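Local coordinates for protein complement factor MASP-3 (PDB 3DEM) that probably acts as a serine protease of the complement lectin pathway, its calcium-binding CUB and EGF domains providing the interaction sites for mannan-binding lectin and ficolins, at residues V177-S191 against F260-S274. Residues are numbered along the deposited sequence; the frame is centred on the assembly and turned at random.
With CA (calcium ion), chain F.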
ATOM      1  N   VAL A 177      12.897  39.252 -31.381  1.00 40.10           N
ATOM      2  CA  VAL A 177      13.565  38.580 -30.273  1.00 40.30           C
ATOM      3  C   VAL A 177      13.259  37.087 -30.301  1.00 40.50           C
ATOM      4  O   VAL A 177      12.114  36.671 -30.507  1.00 40.54           O
ATOM      5  CB  VAL A 177      13.130  39.151 -28.906  1.00 40.35           C
ATOM      6  CG1 VAL A 177      13.806  38.389 -27.771  1.00 40.09           C
ATOM      7  CG2 VAL A 177      13.443  40.643 -28.824  1.00 40.21           C
ATOM      8  N   ILE A 178      14.292  36.282 -30.093  1.00 40.46           N
ATOM      9  CA  ILE A 178      14.154  34.840 -30.114  1.00 40.51           C
ATOM     10  C   ILE A 178      14.847  34.300 -28.870  1.00 40.68           C
ATOM     11  O   ILE A 178      15.918  34.785 -28.497  1.00 40.82           O
ATOM     12  CB  ILE A 178      14.796  34.250 -31.388  1.00 40.58           C
ATOM     13  CG1 ILE A 178      14.277  34.979 -32.633  1.00 40.43           C
ATOM     14  CG2 ILE A 178      14.549  32.741 -31.486  1.00 40.66           C
ATOM     15  CD1 ILE A 178      14.731  34.368 -33.961  1.00 40.16           C
ATOM     16  N   THR A 179      14.225  33.328 -28.208  1.00 40.56           N
ATOM     17  CA  THR A 179      14.803  32.756 -26.993  1.00 40.54           C
ATOM     18  C   THR A 179      14.606  31.245 -26.953  1.00 40.64           C
ATOM     19  O   THR A 179      13.775  30.694 -27.680  1.00 40.71           O
ATOM     20  CB  THR A 179      14.175  33.344 -25.694  1.00 40.64           C
ATOM     21  OG1 THR A 179      12.883  32.757 -25.467  1.00 40.61           O
ATOM     22  CG2 THR A 179      14.056  34.883 -25.740  1.00 40.15           C
ATOM     23  N   SER A 180      15.382  30.579 -26.100  1.00 40.48           N
ATOM     24  CA  SER A 180      15.104  29.203 -25.737  1.00 40.33           C
ATOM     25  C   SER A 180      13.747  29.146 -25.029  1.00 40.25           C
ATOM     26  O   SER A 180      13.303  30.135 -24.453  1.00 40.11           O
ATOM     27  CB  SER A 180      16.212  28.674 -24.825  1.00 40.43           C
ATOM     28  OG  SER A 180      16.395  29.525 -23.704  1.00 40.35           O
ATOM     29  N   PRO A 181      13.067  27.992 -25.087  1.00 40.46           N
ATOM     30  CA  PRO A 181      11.733  27.917 -24.480  1.00 40.49           C
ATOM     31  C   PRO A 181      11.751  28.212 -22.981  1.00 40.50           C
ATOM     32  O   PRO A 181      12.597  27.686 -22.255  1.00 40.71           O
ATOM     33  CB  PRO A 181      11.306  26.466 -24.744  1.00 40.35           C
ATOM     34  CG  PRO A 181      12.161  26.016 -25.887  1.00 40.31           C
ATOM     35  CD  PRO A 181      13.462  26.719 -25.715  1.00 40.32           C
ATOM     36  N   ASP A 182      10.830  29.064 -22.538  1.00 40.60           N
ATOM     37  CA  ASP A 182      10.689  29.425 -21.121  1.00 40.77           C
ATOM     38  C   ASP A 182      11.857  30.266 -20.562  1.00 40.69           C
ATOM     39  O   ASP A 182      11.948  30.477 -19.354  1.00 40.58           O
ATOM     40  CB  ASP A 182      10.455  28.172 -20.259  1.00 40.75           C
ATOM     41  CG  ASP A 182       9.560  28.447 -19.056  1.00 41.40           C
ATOM     42  OD1 ASP A 182       8.949  29.540 -18.993  1.00 41.70           O
ATOM     43  OD2 ASP A 182       9.461  27.569 -18.167  1.00 42.09           O
ATOM     44  N   PHE A 183      12.737  30.750 -21.441  1.00 40.61           N
ATOM     45  CA  PHE A 183      13.839  31.627 -21.027  1.00 40.53           C
ATOM     46  C   PHE A 183      13.343  32.736 -20.105  1.00 40.42           C
ATOM     47  O   PHE A 183      12.303  33.338 -20.374  1.00 40.47           O
ATOM     48  CB  PHE A 183      14.521  32.252 -22.256  1.00 40.50           C
ATOM     49  CG  PHE A 183      15.634  33.218 -21.913  1.00 40.38           C
ATOM     50  CD1 PHE A 183      16.932  32.759 -21.724  1.00 40.19           C
ATOM     51  CD2 PHE A 183      15.380  34.578 -21.780  1.00 40.61           C
ATOM     52  CE1 PHE A 183      17.962  33.631 -21.405  1.00 40.00           C
ATOM     53  CE2 PHE A 183      16.407  35.466 -21.458  1.00 40.84           C
ATOM     54  CZ  PHE A 183      17.709  34.983 -21.278  1.00 40.75           C
ATOM     55  N   PRO A 184      14.097  33.034 -19.028  1.00 40.48           N
ATOM     56  CA  PRO A 184      15.353  32.414 -18.613  1.00 40.38           C
ATOM     57  C   PRO A 184      15.189  31.299 -17.569  1.00 40.53           C
ATOM     58  O   PRO A 184      16.111  31.032 -16.797  1.00 40.46           O
ATOM     59  CB  PRO A 184      16.108  33.591 -17.994  1.00 40.38           C
ATOM     60  CG  PRO A 184      15.000  34.417 -17.341  1.00 40.30           C
ATOM     61  CD  PRO A 184      13.717  34.133 -18.117  1.00 40.38           C
ATOM     62  N   ASN A 185      14.027  30.658 -17.536  1.00 40.48           N
ATOM     63  CA  ASN A 185      13.872  29.450 -16.738  1.00 40.46           C
ATOM     64  C   ASN A 185      14.563  28.289 -17.454  1.00 40.39           C
ATOM     65  O   ASN A 185      14.835  28.377 -18.651  1.00 40.37           O
ATOM     66  CB  ASN A 185      12.392  29.153 -16.495  1.00 40.41           C
ATOM     67  CG  ASN A 185      11.691  30.283 -15.774  1.00 40.40           C
ATOM     68  OD1 ASN A 185      11.974  30.559 -14.610  1.00 40.38           O
ATOM     69  ND2 ASN A 185      10.774  30.949 -16.466  1.00 40.51           N
ATOM     70  N   PRO A 186      14.881  27.210 -16.722  1.00 40.30           N
ATOM     71  CA  PRO A 186      15.526  26.065 -17.364  1.00 40.39           C
ATOM     72  C   PRO A 186      14.818  25.637 -18.656  1.00 40.37           C
ATOM     73  O   PRO A 186      13.614  25.418 -18.655  1.00 40.60           O
ATOM     74  CB  PRO A 186      15.414  24.963 -16.303  1.00 40.32           C
ATOM     75  CG  PRO A 186      15.395  25.704 -15.004  1.00 40.31           C
ATOM     76  CD  PRO A 186      14.668  26.997 -15.277  1.00 40.29           C
ATOM     77  N   TYR A 187      15.558  25.523 -19.753  1.00 40.33           N
ATOM     78  CA  TYR A 187      14.960  25.059 -21.006  1.00 40.43           C
ATOM     79  C   TYR A 187      14.610  23.570 -20.964  1.00 40.50           C
ATOM     80  O   TYR A 187      15.280  22.789 -20.282  1.00 40.66           O
ATOM     81  CB  TYR A 187      15.849  25.382 -22.211  1.00 40.12           C
ATOM     82  CG  TYR A 187      17.283  24.913 -22.123  1.00 40.43           C
ATOM     83  CD1 TYR A 187      17.631  23.589 -22.390  1.00 40.47           C
ATOM     84  CD2 TYR A 187      18.301  25.805 -21.826  1.00 40.55           C
ATOM     85  CE1 TYR A 187      18.953  23.166 -22.332  1.00 40.30           C
ATOM     86  CE2 TYR A 187      19.627  25.394 -21.770  1.00 40.40           C
ATOM     87  CZ  TYR A 187      19.948  24.076 -22.019  1.00 40.42           C
ATOM     88  OH  TYR A 187      21.269  23.679 -21.954  1.00 40.10           O
ATOM     89  N   PRO A 188      13.534  23.181 -21.674  1.00 40.46           N
ATOM     90  CA  PRO A 188      13.073  21.794 -21.716  1.00 40.36           C
ATOM     91  C   PRO A 188      14.140  20.832 -22.239  1.00 40.35           C
ATOM     92  O   PRO A 188      14.846  21.138 -23.194  1.00 40.42           O
ATOM     93  CB  PRO A 188      11.895  21.850 -22.693  1.00 40.35           C
ATOM     94  CG  PRO A 188      11.431  23.256 -22.644  1.00 40.33           C
ATOM     95  CD  PRO A 188      12.669  24.070 -22.468  1.00 40.34           C
ATOM     96  N   LYS A 189      14.245  19.676 -21.600  1.00 40.35           N
ATOM     97  CA  LYS A 189      15.146  18.627 -22.027  1.00 40.33           C
ATOM     98  C   LYS A 189      14.623  17.966 -23.296  1.00 40.37           C
ATOM     99  O   LYS A 189      13.457  18.137 -23.660  1.00 40.25           O
ATOM    100  CB  LYS A 189      15.277  17.572 -20.925  1.00 40.45           C
ATOM    101  CG  LYS A 189      15.840  18.103 -19.615  1.00 40.22           C
ATOM    102  CD  LYS A 189      15.849  17.023 -18.539  1.00 40.21           C
ATOM    103  CE  LYS A 189      16.322  17.578 -17.205  1.00 40.23           C
ATOM    104  NZ  LYS A 189      15.396  18.620 -16.646  1.00 39.62           N
ATOM    105  N   SER A 190      15.503  17.231 -23.970  1.00 40.29           N
ATOM    106  CA  SER A 190      15.124  16.349 -25.073  1.00 40.29           C
ATOM    107  C   SER A 190      14.337  17.035 -26.179  1.00 40.26           C
ATOM    108  O   SER A 190      13.447  16.432 -26.770  1.00 40.42           O
ATOM    109  CB  SER A 190      14.329  15.157 -24.537  1.00 40.11           C
ATOM    110  OG  SER A 190      15.088  14.455 -23.579  1.00 39.84           O
ATOM    111  N   SER A 191      14.681  18.281 -26.469  1.00 40.36           N
ATOM    112  CA  SER A 191      13.929  19.068 -27.429  1.00 40.40           C
ATOM    113  C   SER A 191      14.781  19.463 -28.616  1.00 40.54           C
ATOM    114  O   SER A 191      16.013  19.420 -28.558  1.00 40.45           O
ATOM    115  CB  SER A 191      13.344  20.317 -26.762  1.00 40.34           C
ATOM    116  OG  SER A 191      12.403  19.958 -25.769  1.00 40.37           O
ATOM    117  N   PHE A 260      18.266  24.706 -32.013  1.00 40.21           N
ATOM    118  CA  PHE A 260      18.633  24.517 -30.621  1.00 40.40           C
ATOM    119  C   PHE A 260      18.331  23.094 -30.177  1.00 40.34           C
ATOM    120  O   PHE A 260      17.180  22.669 -30.175  1.00 40.40           O
ATOM    121  CB  PHE A 260      17.916  25.528 -29.715  1.00 40.47           C
ATOM    122  CG  PHE A 260      18.257  25.385 -28.254  1.00 40.55           C
ATOM    123  CD1 PHE A 260      19.582  25.277 -27.844  1.00 40.49           C
ATOM    124  CD2 PHE A 260      17.255  25.374 -27.289  1.00 40.60           C
ATOM    125  CE1 PHE A 260      19.903  25.145 -26.497  1.00 40.42           C
ATOM    126  CE2 PHE A 260      17.564  25.245 -25.940  1.00 40.49           C
ATOM    127  CZ  PHE A 260      18.893  25.131 -25.543  1.00 40.59           C
ATOM    128  N   HIS A 261      19.375  22.362 -29.813  1.00 40.29           N
ATOM    129  CA  HIS A 261      19.235  20.972 -29.392  1.00 40.44           C
ATOM    130  C   HIS A 261      19.492  20.858 -27.897  1.00 40.40           C
ATOM    131  O   HIS A 261      20.463  21.413 -27.393  1.00 40.52           O
ATOM    132  CB  HIS A 261      20.226  20.083 -30.157  1.00 40.37           C
ATOM    133  CG  HIS A 261      20.157  18.628 -29.789  1.00 40.38           C
ATOM    134  ND1 HIS A 261      20.934  18.072 -28.794  1.00 40.40           N
ATOM    135  CD2 HIS A 261      19.421  17.613 -30.299  1.00 40.29           C
ATOM    136  CE1 HIS A 261      20.665  16.782 -28.695  1.00 40.36           C
ATOM    137  NE2 HIS A 261      19.751  16.477 -29.598  1.00 40.29           N
ATOM    138  N   SER A 262      18.615  20.151 -27.190  1.00 40.29           N
ATOM    139  CA  SER A 262      18.841  19.867 -25.774  1.00 40.28           C
ATOM    140  C   SER A 262      18.728  18.371 -25.488  1.00 40.20           C
ATOM    141  O   SER A 262      17.838  17.698 -26.011  1.00 40.17           O
ATOM    142  CB  SER A 262      17.889  20.674 -24.878  1.00 40.13           C
ATOM    143  OG  SER A 262      16.546  20.238 -24.996  1.00 40.13           O
ATOM    144  N   ASP A 263      19.633  17.853 -24.660  1.00 40.09           N
ATOM    145  CA  ASP A 263      19.626  16.432 -24.329  1.00 40.14           C
ATOM    146  C   ASP A 263      18.746  16.112 -23.116  1.00 40.12           C
ATOM    147  O   ASP A 263      17.980  16.957 -22.658  1.00 40.10           O
ATOM    148  CB  ASP A 263      21.049  15.889 -24.147  1.00 40.23           C
ATOM    149  CG  ASP A 263      21.712  16.371 -22.863  1.00 40.36           C
ATOM    150  OD1 ASP A 263      21.084  17.129 -22.098  1.00 40.14           O
ATOM    151  OD2 ASP A 263      22.871  15.984 -22.617  1.00 40.37           O
ATOM    152  N   ASN A 264      18.870  14.890 -22.601  1.00 40.16           N
ATOM    153  CA  ASN A 264      17.968  14.386 -21.574  1.00 40.25           C
ATOM    154  C   ASN A 264      18.336  14.755 -20.130  1.00 40.31           C
ATOM    155  O   ASN A 264      17.811  14.168 -19.182  1.00 40.05           O
ATOM    156  CB  ASN A 264      17.808  12.868 -21.709  1.00 40.19           C
ATOM    157  CG  ASN A 264      19.065  12.102 -21.318  1.00 40.66           C
ATOM    158  OD1 ASN A 264      20.069  12.690 -20.907  1.00 40.86           O
ATOM    159  ND2 ASN A 264      19.012  10.780 -21.437  1.00 40.37           N
ATOM    160  N   SER A 265      19.211  15.744 -19.964  1.00 40.29           N
ATOM    161  CA  SER A 265      19.763  16.041 -18.644  1.00 40.39           C
ATOM    162  C   SER A 265      20.142  17.516 -18.462  1.00 40.40           C
ATOM    163  O   SER A 265      20.530  18.182 -19.416  1.00 40.55           O
ATOM    164  CB  SER A 265      20.971  15.134 -18.378  1.00 40.32           C
ATOM    165  OG  SER A 265      21.565  15.432 -17.132  1.00 40.60           O
ATOM    166  N   GLY A 266      20.005  18.026 -17.238  1.00 40.50           N
ATOM    167  CA  GLY A 266      20.449  19.385 -16.910  1.00 40.50           C
ATOM    168  C   GLY A 266      19.347  20.406 -16.664  1.00 40.67           C
ATOM    169  O   GLY A 266      18.186  20.179 -17.011  1.00 40.74           O
ATOM    170  N   GLU A 267      19.709  21.538 -16.060  1.00 40.63           N
ATOM    171  CA  GLU A 267      18.736  22.590 -15.742  1.00 40.64           C
ATOM    172  C   GLU A 267      19.183  23.980 -16.204  1.00 40.58           C
ATOM    173  O   GLU A 267      18.760  24.995 -15.651  1.00 40.62           O
ATOM    174  CB  GLU A 267      18.437  22.622 -14.237  1.00 40.60           C
ATOM    175  CG  GLU A 267      18.009  21.282 -13.640  1.00 40.88           C
ATOM    176  CD  GLU A 267      16.662  20.801 -14.168  1.00 41.27           C
ATOM    177  OE1 GLU A 267      15.859  21.639 -14.640  1.00 41.17           O
ATOM    178  OE2 GLU A 267      16.408  19.577 -14.103  1.00 41.19           O
ATOM    179  N   ASN A 268      20.030  24.028 -17.222  1.00 40.39           N
ATOM    180  CA  ASN A 268      20.553  25.301 -17.723  1.00 40.42           C
ATOM    181  C   ASN A 268      19.481  26.296 -18.207  1.00 40.38           C
ATOM    182  O   ASN A 268      18.421  25.900 -18.693  1.00 40.30           O
ATOM    183  CB  ASN A 268      21.621  25.043 -18.790  1.00 40.31           C
ATOM    184  CG  ASN A 268      22.695  24.083 -18.302  1.00 40.45           C
ATOM    185  OD1 ASN A 268      23.758  24.504 -17.836  1.00 40.68           O
ATOM    186  ND2 ASN A 268      22.404  22.791 -18.364  1.00 39.48           N
ATOM    187  N   ARG A 269      19.765  27.587 -18.060  1.00 40.30           N
ATOM    188  CA  ARG A 269      18.752  28.630 -18.263  1.00 40.33           C
ATOM    189  C   ARG A 269      18.510  29.052 -19.724  1.00 40.44           C
ATOM    190  O   ARG A 269      17.481  29.654 -20.044  1.00 40.55           O
ATOM    191  CB  ARG A 269      19.063  29.845 -17.384  1.00 40.26           C
ATOM    192  CG  ARG A 269      19.141  29.492 -15.899  1.00 40.27           C
ATOM    193  CD  ARG A 269      19.406  30.705 -15.040  1.00 40.44           C
ATOM    194  NE  ARG A 269      18.203  31.522 -14.877  1.00 41.12           N
ATOM    195  CZ  ARG A 269      18.097  32.540 -14.024  1.00 41.16           C
ATOM    196  NH1 ARG A 269      19.124  32.879 -13.251  1.00 40.57           N
ATOM    197  NH2 ARG A 269      16.958  33.220 -13.943  1.00 41.28           N
ATOM    198  N   GLY A 270      19.452  28.737 -20.605  1.00 40.41           N
ATOM    199  CA  GLY A 270      19.260  28.985 -22.024  1.00 40.42           C
ATOM    200  C   GLY A 270      19.858  30.279 -22.546  1.00 40.65           C
ATOM    201  O   GLY A 270      20.950  30.691 -22.140  1.00 40.91           O
ATOM    202  N   TRP A 271      19.127  30.932 -23.446  1.00 40.59           N
ATOM    203  CA  TRP A 271      19.689  32.014 -24.243  1.00 40.56           C
ATOM    204  C   TRP A 271      18.610  32.905 -24.840  1.00 40.39           C
ATOM    205  O   TRP A 271      17.445  32.519 -24.958  1.00 40.22           O
ATOM    206  CB  TRP A 271      20.544  31.440 -25.380  1.00 40.43           C
ATOM    207  CG  TRP A 271      19.801  30.442 -26.236  1.00 40.57           C
ATOM    208  CD1 TRP A 271      19.748  29.087 -26.058  1.00 40.49           C
ATOM    209  CD2 TRP A 271      19.005  30.723 -27.399  1.00 40.58           C
ATOM    210  NE1 TRP A 271      18.968  28.506 -27.039  1.00 40.83           N
ATOM    211  CE2 TRP A 271      18.499  29.489 -27.872  1.00 40.60           C
ATOM    212  CE3 TRP A 271      18.661  31.897 -28.078  1.00 40.77           C
ATOM    213  CZ2 TRP A 271      17.672  29.398 -28.994  1.00 40.22           C
ATOM    214  CZ3 TRP A 271      17.844  31.806 -29.199  1.00 40.66           C
ATOM    215  CH2 TRP A 271      17.357  30.564 -29.644  1.00 40.54           C
ATOM    216  N   ARG A 272      19.025  34.102 -25.223  1.00 40.34           N
ATOM    217  CA  ARG A 272      18.152  35.072 -25.858  1.00 40.37           C
ATOM    218  C   ARG A 272      18.956  35.824 -26.910  1.00 40.50           C
ATOM    219  O   ARG A 272      20.116  36.160 -26.696  1.00 40.54           O
ATOM    220  CB  ARG A 272      17.606  36.059 -24.823  1.00 40.45           C
ATOM    221  CG  ARG A 272      17.022  37.328 -25.422  1.00 40.37           C
ATOM    222  CD  ARG A 272      16.596  38.318 -24.354  1.00 40.29           C
ATOM    223  NE  ARG A 272      16.296  39.624 -24.938  1.00 40.78           N
ATOM    224  CZ  ARG A 272      15.138  40.271 -24.804  1.00 41.26           C
ATOM    225  NH1 ARG A 272      14.148  39.752 -24.082  1.00 40.98           N
ATOM    226  NH2 ARG A 272      14.975  41.455 -25.378  1.00 40.80           N
ATOM    227  N   LEU A 273      18.341  36.084 -28.052  1.00 40.56           N
ATOM    228  CA  LEU A 273      18.987  36.920 -29.040  1.00 40.64           C
ATOM    229  C   LEU A 273      17.988  37.898 -29.625  1.00 40.79           C
ATOM    230  O   LEU A 273      16.769  37.678 -29.577  1.00 40.79           O
ATOM    231  CB  LEU A 273      19.653  36.077 -30.140  1.00 40.73           C
ATOM    232  CG  LEU A 273      18.808  35.265 -31.122  1.00 40.91           C
ATOM    233  CD1 LEU A 273      18.249  36.161 -32.238  1.00 40.63           C
ATOM    234  CD2 LEU A 273      19.638  34.136 -31.704  1.00 40.39           C
ATOM    235  N   SER A 274      18.506  38.995 -30.153  1.00 40.55           N
ATOM    236  CA  SER A 274      17.699  39.887 -30.951  1.00 40.59           C
ATOM    237  C   SER A 274      18.302  39.920 -32.344  1.00 40.58           C
ATOM    238  O   SER A 274      19.513  39.780 -32.509  1.00 40.73           O
ATOM    239  CB  SER A 274      17.665  41.292 -30.345  1.00 40.43           C
ATOM    240  OG  SER A 274      18.961  41.865 -30.326  1.00 40.85           O
TER
HETATM  241 CA    CA F8001      21.314  19.365 -21.202  1.00 32.61          CA
HETATM  242  O   HOH W   1      15.305  28.524 -21.572  1.00 31.93           O
HETATM  243  O   HOH W   2      18.057  21.135 -19.732  1.00 35.70           O
HETATM  244  O   HOH W   3      18.984  19.503 -21.734  1.00 30.11           O
HETATM  245  O   HOH W   4      20.858  21.223 -19.757  1.00 31.50           O
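I178 and L273 form an antiparallel hydrogen-bonded pair, I178 N to L273 O (2.9 Å) and L273 N to I178 O (2.8 Å), where strands 177-179 and 272-274 run 4.7 Å apart at 162°. Past the strands S180 grips W271 twice: its N donates to W271 O, and its OG, placed between backbone N and carbonyl carbon (chi1 54°), accepts from W271 N (3.1 Å). S180 CB, positioned by the backbone, lies over the five-membered ring of the indole in a CH-pi contact. The F183 ring lies between P184 CB on one face and R272 CB on the other. R269 NE meets P184 O in the guanidinium plane, in a nearly straight bond (2.9 Å). Strands 175-179 and 255-261 belong to different four-stranded antiparallel sheets, as in the CUB beta-sandwich, and the loops here close its calcium-binding end. There Y187 takes the edge of F260 on its ring face, T-shaped with planes 82° apart, while its OH bonds to D226 and E216 N. D226 and E216 bind the calcium with D263 OD1 (2.4 Å) and S265 O, making Y187 a second-shell residue. S262 OG donates to P188 O in the carbonyl plane (2.6 Å) and accepts from S191 N. K189 NZ approaches E267 OE2 from above the carboxylate plane (2.9 Å) and also pairs with D135 of the EGF domain.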